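Local coordinates for protein hepatocyte growth factor-regulated tyrosine kinase substrate (Drosophila melanogaster, PDB 1DVP) that drives endosome membrane invagination and multivesicular body formation, binds ubiquitin, and damps tyrosine kinase receptor signalling by promoting receptor degradation, potentially by sorting active receptors, at residues Lys177-Cys180 against Gln185-Cys188; Phe93-Pro98 against Lys136-Pro141. One frame throughout, in Å; residues are numbered along the deposited sequence.

Contact 1 (Lys177-Cys180 against Gln185-Cys188); sequences KHHC and QVFC. With ZN (zinc ion), chain B; ZN (zinc ion), chain C.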
ATOM      1  N   LYS A 177       1.055   5.220  -9.687  1.00 21.49           N
ATOM      2  CA  LYS A 177       0.173   4.251  -9.069  1.00 20.83           C
ATOM      3  C   LYS A 177      -0.293   4.638  -7.690  1.00 20.17           C
ATOM      4  O   LYS A 177       0.314   5.480  -6.995  1.00 19.18           O
ATOM      5  CB  LYS A 177       0.867   2.898  -9.020  1.00 21.45           C
ATOM      6  CG  LYS A 177       2.201   2.928  -8.303  1.00 22.39           C
ATOM      7  CD  LYS A 177       2.984   1.590  -8.546  1.00 23.17           C
ATOM      8  CE  LYS A 177       2.892   1.193 -10.002  1.00 23.93           C
ATOM      9  NZ  LYS A 177       4.041   1.733 -10.844  1.00 24.20           N
ATOM     10  N   HIS A 178      -1.406   4.034  -7.318  1.00 19.27           N
ATOM     11  CA  HIS A 178      -2.006   4.258  -6.016  1.00 18.85           C
ATOM     12  C   HIS A 178      -2.647   2.931  -5.688  1.00 18.55           C
ATOM     13  O   HIS A 178      -3.161   2.286  -6.611  1.00 18.32           O
ATOM     14  CB  HIS A 178      -3.124   5.317  -6.083  1.00 18.58           C
ATOM     15  CG  HIS A 178      -2.680   6.652  -6.565  1.00 18.52           C
ATOM     16  ND1 HIS A 178      -2.141   7.626  -5.728  1.00 17.95           N
ATOM     17  CD2 HIS A 178      -2.628   7.158  -7.828  1.00 18.37           C
ATOM     18  CE1 HIS A 178      -1.766   8.657  -6.463  1.00 18.72           C
ATOM     19  NE2 HIS A 178      -2.046   8.400  -7.737  1.00 18.17           N
ATOM     20  N   HIS A 179      -2.598   2.486  -4.420  1.00 18.03           N
ATOM     21  CA  HIS A 179      -3.282   1.243  -4.107  1.00 17.67           C
ATOM     22  C   HIS A 179      -4.686   1.495  -3.551  1.00 17.28           C
ATOM     23  O   HIS A 179      -4.941   2.469  -2.795  1.00 17.07           O
ATOM     24  CB  HIS A 179      -2.500   0.406  -3.048  1.00 18.88           C
ATOM     25  CG  HIS A 179      -1.176  -0.098  -3.530  1.00 19.97           C
ATOM     26  ND1 HIS A 179      -0.054   0.707  -3.625  1.00 20.31           N
ATOM     27  CD2 HIS A 179      -0.793  -1.334  -3.941  1.00 20.26           C
ATOM     28  CE1 HIS A 179       0.961  -0.011  -4.068  1.00 20.84           C
ATOM     29  NE2 HIS A 179       0.537  -1.253  -4.269  1.00 20.65           N
ATOM     30  N   CYS A 180      -5.609   0.620  -3.933  1.00 16.88           N
ATOM     31  CA  CYS A 180      -6.958   0.618  -3.391  1.00 16.49           C
ATOM     32  C   CYS A 180      -6.774  -0.083  -2.024  1.00 16.35           C
ATOM     33  O   CYS A 180      -6.251  -1.201  -1.966  1.00 15.82           O
ATOM     34  CB  CYS A 180      -7.880  -0.275  -4.216  1.00 16.18           C
ATOM     35  SG  CYS A 180      -9.516  -0.583  -3.488  1.00 17.83           S
ATOM     36  N   GLN A 185      -5.108  -3.775  -5.222  1.00 18.40           N
ATOM     37  CA  GLN A 185      -4.540  -3.571  -6.579  1.00 18.60           C
ATOM     38  C   GLN A 185      -4.055  -2.132  -6.747  1.00 17.79           C
ATOM     39  O   GLN A 185      -4.421  -1.271  -5.914  1.00 17.45           O
ATOM     40  CB  GLN A 185      -5.598  -3.847  -7.664  1.00 19.38           C
ATOM     41  CG  GLN A 185      -5.626  -5.335  -8.013  1.00 21.06           C
ATOM     42  CD  GLN A 185      -4.362  -5.724  -8.778  1.00 21.89           C
ATOM     43  OE1 GLN A 185      -3.516  -4.865  -9.219  1.00 22.37           O
ATOM     44  NE2 GLN A 185      -4.219  -6.985  -8.969  1.00 22.33           N
ATOM     45  N   VAL A 186      -3.289  -1.882  -7.830  1.00 17.16           N
ATOM     46  CA  VAL A 186      -2.750  -0.540  -8.139  1.00 16.58           C
ATOM     47  C   VAL A 186      -3.634  -0.049  -9.268  1.00 16.34           C
ATOM     48  O   VAL A 186      -4.041  -0.859 -10.107  1.00 15.67           O
ATOM     49  CB  VAL A 186      -1.258  -0.509  -8.639  1.00 16.77           C
ATOM     50  CG1 VAL A 186      -0.295  -0.738  -7.441  1.00 17.10           C
ATOM     51  CG2 VAL A 186      -1.039  -1.577  -9.669  1.00 17.04           C
ATOM     52  N   PHE A 187      -3.924   1.252  -9.216  1.00 15.56           N
ATOM     53  CA  PHE A 187      -4.774   1.988 -10.146  1.00 15.38           C
ATOM     54  C   PHE A 187      -4.224   3.407 -10.318  1.00 15.29           C
ATOM     55  O   PHE A 187      -3.388   3.885  -9.494  1.00 14.54           O
ATOM     56  CB  PHE A 187      -6.196   2.151  -9.555  1.00 15.24           C
ATOM     57  CG  PHE A 187      -6.855   0.851  -9.139  1.00 15.06           C
ATOM     58  CD1 PHE A 187      -6.536   0.207  -7.933  1.00 14.89           C
ATOM     59  CD2 PHE A 187      -7.834   0.282  -9.948  1.00 15.27           C
ATOM     60  CE1 PHE A 187      -7.184  -0.988  -7.536  1.00 15.10           C
ATOM     61  CE2 PHE A 187      -8.476  -0.890  -9.585  1.00 15.06           C
ATOM     62  CZ  PHE A 187      -8.146  -1.543  -8.352  1.00 15.43           C
ATOM     63  N   CYS A 188      -4.709   4.070 -11.371  1.00 14.84           N
ATOM     64  CA  CYS A 188      -4.372   5.452 -11.638  1.00 15.40           C
ATOM     65  C   CYS A 188      -5.254   6.271 -10.637  1.00 15.70           C
ATOM     66  O   CYS A 188      -6.139   5.745  -9.980  1.00 15.49           O
ATOM     67  CB  CYS A 188      -4.734   5.859 -13.075  1.00 15.05           C
ATOM     68  SG  CYS A 188      -6.518   5.792 -13.425  1.00 13.54           S
TER
HETATM   69 ZN    ZN B 401      -7.346   3.879 -14.187  1.00 19.20          ZN
HETATM   70 ZN    ZN C 402     -10.379  -2.015  -5.062  1.00 20.28          ZN
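His179 and Val186 are the non-hydrogen-bonded pair of a short antiparallel hairpin and pack tightly. Val186 CG1 lies over one face of the imidazole, 3.6 Å from the ring centroid of His179, in a CH-pi contact shifted toward the rim, with His179 NE2 3.3 Å from Val186 CG1. Both side chains project to the same face and run alongside each other; with CG and CG1 each anti to its own carbonyl carbon (chi1 -66° and -75°), the methyl comes over the ring. Trp158 of the second subunit stacks on His179. With an alanine in place of His179, Val186 CG1 would probably lose its aromatic cover and a gap would open along this face. On the face carrying His178 and Phe187, the Phe187 ring reaches back so that its CE1 lies 3.5 Å from Cys180 CB. Backbone bonds tie the strands: Phe187 N to His178 O at 2.9 Å and Cys180 N to Gln185 O at 3.0 Å, while the return bond from His178 N to Phe187 O is weak.

The periphery is looser. Lys177 CB touches Val186 CB at 4.0 Å before its chain leads away, and Gln185 starts off away from the opposite strand, its OE1 turning back to Val186 N at 3.3 Å. The partly exposed His178 ring brings an edge near Phe187 O.

His178 ND1 and His179 ND1 both bond to a citrate, probably from the crystallisation liquor. Cys180 binds one zinc ion with Cys183, Cys210 and Cys213, Cys188 the other with Cys164, Cys167 and Cys191, so the hairpin links both sites. Lys177-Cys180 belongs to the basic FYVE signature that recognises phosphatidylinositol 3-phosphate, and an anion held by both histidines is consistent with that pocket.

Contact 2 (Phe93-Pro98 against Lys136-Pro141); sequences FLESTP and KGHTFP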
ATOM      1  N   PHE A  93     -34.019 -21.473  16.941  1.00 50.91           N
ATOM      2  CA  PHE A  93     -33.874 -20.053  17.185  1.00 50.77           C
ATOM      3  C   PHE A  93     -34.475 -19.238  16.050  1.00 50.93           C
ATOM      4  O   PHE A  93     -35.327 -18.384  16.275  1.00 51.02           O
ATOM      5  CB  PHE A  93     -32.387 -19.706  17.347  1.00 50.55           C
ATOM      6  CG  PHE A  93     -32.110 -18.225  17.432  1.00 50.22           C
ATOM      7  CD1 PHE A  93     -32.310 -17.523  18.624  1.00 50.07           C
ATOM      8  CD2 PHE A  93     -31.654 -17.529  16.317  1.00 49.97           C
ATOM      9  CE1 PHE A  93     -32.056 -16.153  18.700  1.00 49.92           C
ATOM     10  CE2 PHE A  93     -31.402 -16.158  16.388  1.00 49.82           C
ATOM     11  CZ  PHE A  93     -31.604 -15.477  17.583  1.00 49.81           C
ATOM     12  N   LEU A  94     -34.032 -19.497  14.827  1.00 51.08           N
ATOM     13  CA  LEU A  94     -34.517 -18.728  13.697  1.00 51.41           C
ATOM     14  C   LEU A  94     -35.987 -19.005  13.415  1.00 51.72           C
ATOM     15  O   LEU A  94     -36.699 -18.165  12.874  1.00 51.70           O
ATOM     16  CB  LEU A  94     -33.687 -19.038  12.452  1.00 51.27           C
ATOM     17  CG  LEU A  94     -33.894 -20.414  11.812  1.00 51.19           C
ATOM     18  CD1 LEU A  94     -35.067 -20.380  10.825  1.00 50.91           C
ATOM     19  CD2 LEU A  94     -32.626 -20.806  11.092  1.00 51.13           C
ATOM     20  N   GLU A  95     -36.444 -20.184  13.796  1.00 52.22           N
ATOM     21  CA  GLU A  95     -37.818 -20.556  13.542  1.00 52.76           C
ATOM     22  C   GLU A  95     -38.818 -19.927  14.506  1.00 52.80           C
ATOM     23  O   GLU A  95     -39.983 -19.757  14.164  1.00 52.83           O
ATOM     24  CB  GLU A  95     -37.930 -22.072  13.573  1.00 53.08           C
ATOM     25  CG  GLU A  95     -38.795 -22.615  12.468  1.00 53.87           C
ATOM     26  CD  GLU A  95     -38.326 -23.966  12.013  1.00 54.21           C
ATOM     27  OE1 GLU A  95     -37.288 -24.032  11.305  1.00 54.48           O
ATOM     28  OE2 GLU A  95     -38.991 -24.960  12.375  1.00 54.59           O
ATOM     29  N   SER A  96     -38.363 -19.565  15.703  1.00 52.90           N
ATOM     30  CA  SER A  96     -39.259 -18.980  16.679  1.00 53.08           C
ATOM     31  C   SER A  96     -39.026 -17.516  17.046  1.00 53.12           C
ATOM     32  O   SER A  96     -39.749 -16.986  17.871  1.00 53.21           O
ATOM     33  CB  SER A  96     -39.266 -19.829  17.961  1.00 53.17           C
ATOM     34  OG  SER A  96     -38.051 -19.709  18.677  1.00 53.36           O
ATOM     35  N   THR A  97     -38.038 -16.854  16.448  1.00 53.09           N
ATOM     36  CA  THR A  97     -37.793 -15.450  16.783  1.00 53.02           C
ATOM     37  C   THR A  97     -38.862 -14.530  16.201  1.00 52.98           C
ATOM     38  O   THR A  97     -39.254 -14.664  15.038  1.00 52.94           O
ATOM     39  CB  THR A  97     -36.409 -14.950  16.262  1.00 53.06           C
ATOM     40  OG1 THR A  97     -36.172 -13.615  16.729  1.00 53.04           O
ATOM     41  CG2 THR A  97     -36.387 -14.945  14.748  1.00 52.96           C
ATOM     42  N   PRO A  98     -39.346 -13.573  17.007  1.00 52.91           N
ATOM     43  CA  PRO A  98     -40.370 -12.619  16.565  1.00 52.76           C
ATOM     44  C   PRO A  98     -39.865 -11.671  15.480  1.00 52.65           C
ATOM     45  O   PRO A  98     -40.643 -11.088  14.736  1.00 52.61           O
ATOM     46  CB  PRO A  98     -40.734 -11.878  17.852  1.00 52.84           C
ATOM     47  CG  PRO A  98     -39.483 -11.987  18.688  1.00 52.94           C
ATOM     48  CD  PRO A  98     -39.042 -13.401  18.437  1.00 52.90           C
ATOM     49  N   LYS A 136     -37.837 -28.064   5.060  1.00 60.81           N
ATOM     50  CA  LYS A 136     -38.957 -27.658   5.912  1.00 60.96           C
ATOM     51  C   LYS A 136     -39.752 -26.471   5.340  1.00 61.04           C
ATOM     52  O   LYS A 136     -40.720 -26.014   5.944  1.00 61.08           O
ATOM     53  CB  LYS A 136     -38.436 -27.292   7.303  1.00 60.95           C
ATOM     54  CG  LYS A 136     -39.503 -26.892   8.290  1.00 61.09           C
ATOM     55  CD  LYS A 136     -38.906 -26.150   9.470  1.00 61.19           C
ATOM     56  CE  LYS A 136     -37.646 -26.822   9.987  1.00 61.19           C
ATOM     57  NZ  LYS A 136     -37.838 -28.288  10.191  1.00 61.22           N
ATOM     58  N   GLY A 137     -39.339 -25.958   4.186  1.00 61.12           N
ATOM     59  CA  GLY A 137     -40.072 -24.849   3.603  1.00 61.33           C
ATOM     60  C   GLY A 137     -39.379 -23.499   3.639  1.00 61.48           C
ATOM     61  O   GLY A 137     -39.796 -22.570   2.930  1.00 61.49           O
ATOM     62  N   HIS A 138     -38.332 -23.382   4.460  1.00 61.54           N
ATOM     63  CA  HIS A 138     -37.577 -22.135   4.581  1.00 61.59           C
ATOM     64  C   HIS A 138     -36.839 -21.816   3.286  1.00 61.62           C
ATOM     65  O   HIS A 138     -36.251 -22.702   2.674  1.00 61.59           O
ATOM     66  CB  HIS A 138     -36.565 -22.237   5.725  1.00 61.54           C
ATOM     67  CG  HIS A 138     -37.176 -22.177   7.092  1.00 61.42           C
ATOM     68  ND1 HIS A 138     -37.646 -21.007   7.645  1.00 61.38           N
ATOM     69  CD2 HIS A 138     -37.385 -23.142   8.020  1.00 61.43           C
ATOM     70  CE1 HIS A 138     -38.117 -21.253   8.856  1.00 61.41           C
ATOM     71  NE2 HIS A 138     -37.969 -22.540   9.109  1.00 61.35           N
ATOM     72  N   THR A 139     -36.902 -20.550   2.871  1.00 61.77           N
ATOM     73  CA  THR A 139     -36.230 -20.054   1.665  1.00 61.88           C
ATOM     74  C   THR A 139     -34.921 -19.374   2.106  1.00 61.95           C
ATOM     75  O   THR A 139     -34.930 -18.582   3.052  1.00 61.94           O
ATOM     76  CB  THR A 139     -37.095 -18.990   0.917  1.00 61.97           C
ATOM     77  OG1 THR A 139     -38.306 -19.588   0.425  1.00 61.97           O
ATOM     78  CG2 THR A 139     -36.315 -18.402  -0.258  1.00 61.94           C
ATOM     79  N   PHE A 140     -33.807 -19.670   1.437  1.00 61.97           N
ATOM     80  CA  PHE A 140     -32.530 -19.068   1.819  1.00 62.06           C
ATOM     81  C   PHE A 140     -32.155 -17.877   0.961  1.00 62.29           C
ATOM     82  O   PHE A 140     -32.499 -17.828  -0.215  1.00 62.29           O
ATOM     83  CB  PHE A 140     -31.394 -20.103   1.787  1.00 61.74           C
ATOM     84  CG  PHE A 140     -31.341 -20.976   3.009  1.00 61.49           C
ATOM     85  CD1 PHE A 140     -32.224 -22.046   3.160  1.00 61.41           C
ATOM     86  CD2 PHE A 140     -30.445 -20.703   4.029  1.00 61.31           C
ATOM     87  CE1 PHE A 140     -32.213 -22.825   4.309  1.00 61.28           C
ATOM     88  CE2 PHE A 140     -30.427 -21.476   5.184  1.00 61.36           C
ATOM     89  CZ  PHE A 140     -31.316 -22.542   5.325  1.00 61.35           C
ATOM     90  N   PRO A 141     -31.429 -16.903   1.545  1.00 62.55           N
ATOM     91  CA  PRO A 141     -30.988 -15.684   0.854  1.00 62.77           C
ATOM     92  C   PRO A 141     -30.119 -16.006  -0.345  1.00 63.03           C
ATOM     93  O   PRO A 141     -29.769 -17.166  -0.588  1.00 63.08           O
ATOM     94  CB  PRO A 141     -30.207 -14.931   1.927  1.00 62.69           C
ATOM     95  CG  PRO A 141     -30.838 -15.432   3.231  1.00 62.68           C
ATOM     96  CD  PRO A 141     -30.988 -16.899   2.954  1.00 62.63           C
TER
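His138 and Glu95 are brought together by a ring that swings anti to its own carbonyl carbon (chi1 -74°) and by a glutamate chain with chi1 at -137°, away from any staggered position, that reaches out from the last turn of helix 84-96. His138 NE2 donates to Glu95 OE1 over 2.7 Å, a His-carboxylate hydrogen bond of bent geometry. The oxygen is met from well above the carboxylate plane, and the carboxylate and ring planes stand 36° apart. Glu95 CG lies at the ring edge, 3.5 Å from His138 NE2. Leu94 CD1 covers one face of the same ring, 3.7 Å from His138 CE1, so the imidazole is held by a methyl over its face and a carboxylate near its edge.

Lys136 comes to the carboxylate from the opposite direction with its methylenes: CE is 3.1 Å from Glu95 OE1 and CD 3.1 Å from Glu95 OE2. Lys136 NZ stays 4.1 Å from Glu95 OE2, too far for a salt bridge, although the opposite charges may still attract. The acidic partner probably raises the tendency of His138 to carry a proton. Leu133 of helix 125-135 touches both Glu95 and His138, and Leu94 also packs on Leu107. The contact pins the segment after helix 125-135 against the end of helix 84-96, within the superhelix of helices that makes up the VHS domain.

From the N terminus, the chain first builds the helical VHS domain. There contact 2 joins the end of helix 84-96 to Lys136-Pro141, closing a long loop that holds helices 100-116 and 125-135. The chain then runs on into the FYVE zinc finger, where contact 1 closes a short loop, four residues between its segments, in the hairpin of strands 178-179 and 186-187. The two loops neither nest nor cross: contact 2 is complete before contact 1 opens. They lie on opposite sides of the chain's centre, their own centres about 43 Å apart and their nearest atoms about 26 Å apart; each lies within its own domain, one all-helical and one built round two zinc ions.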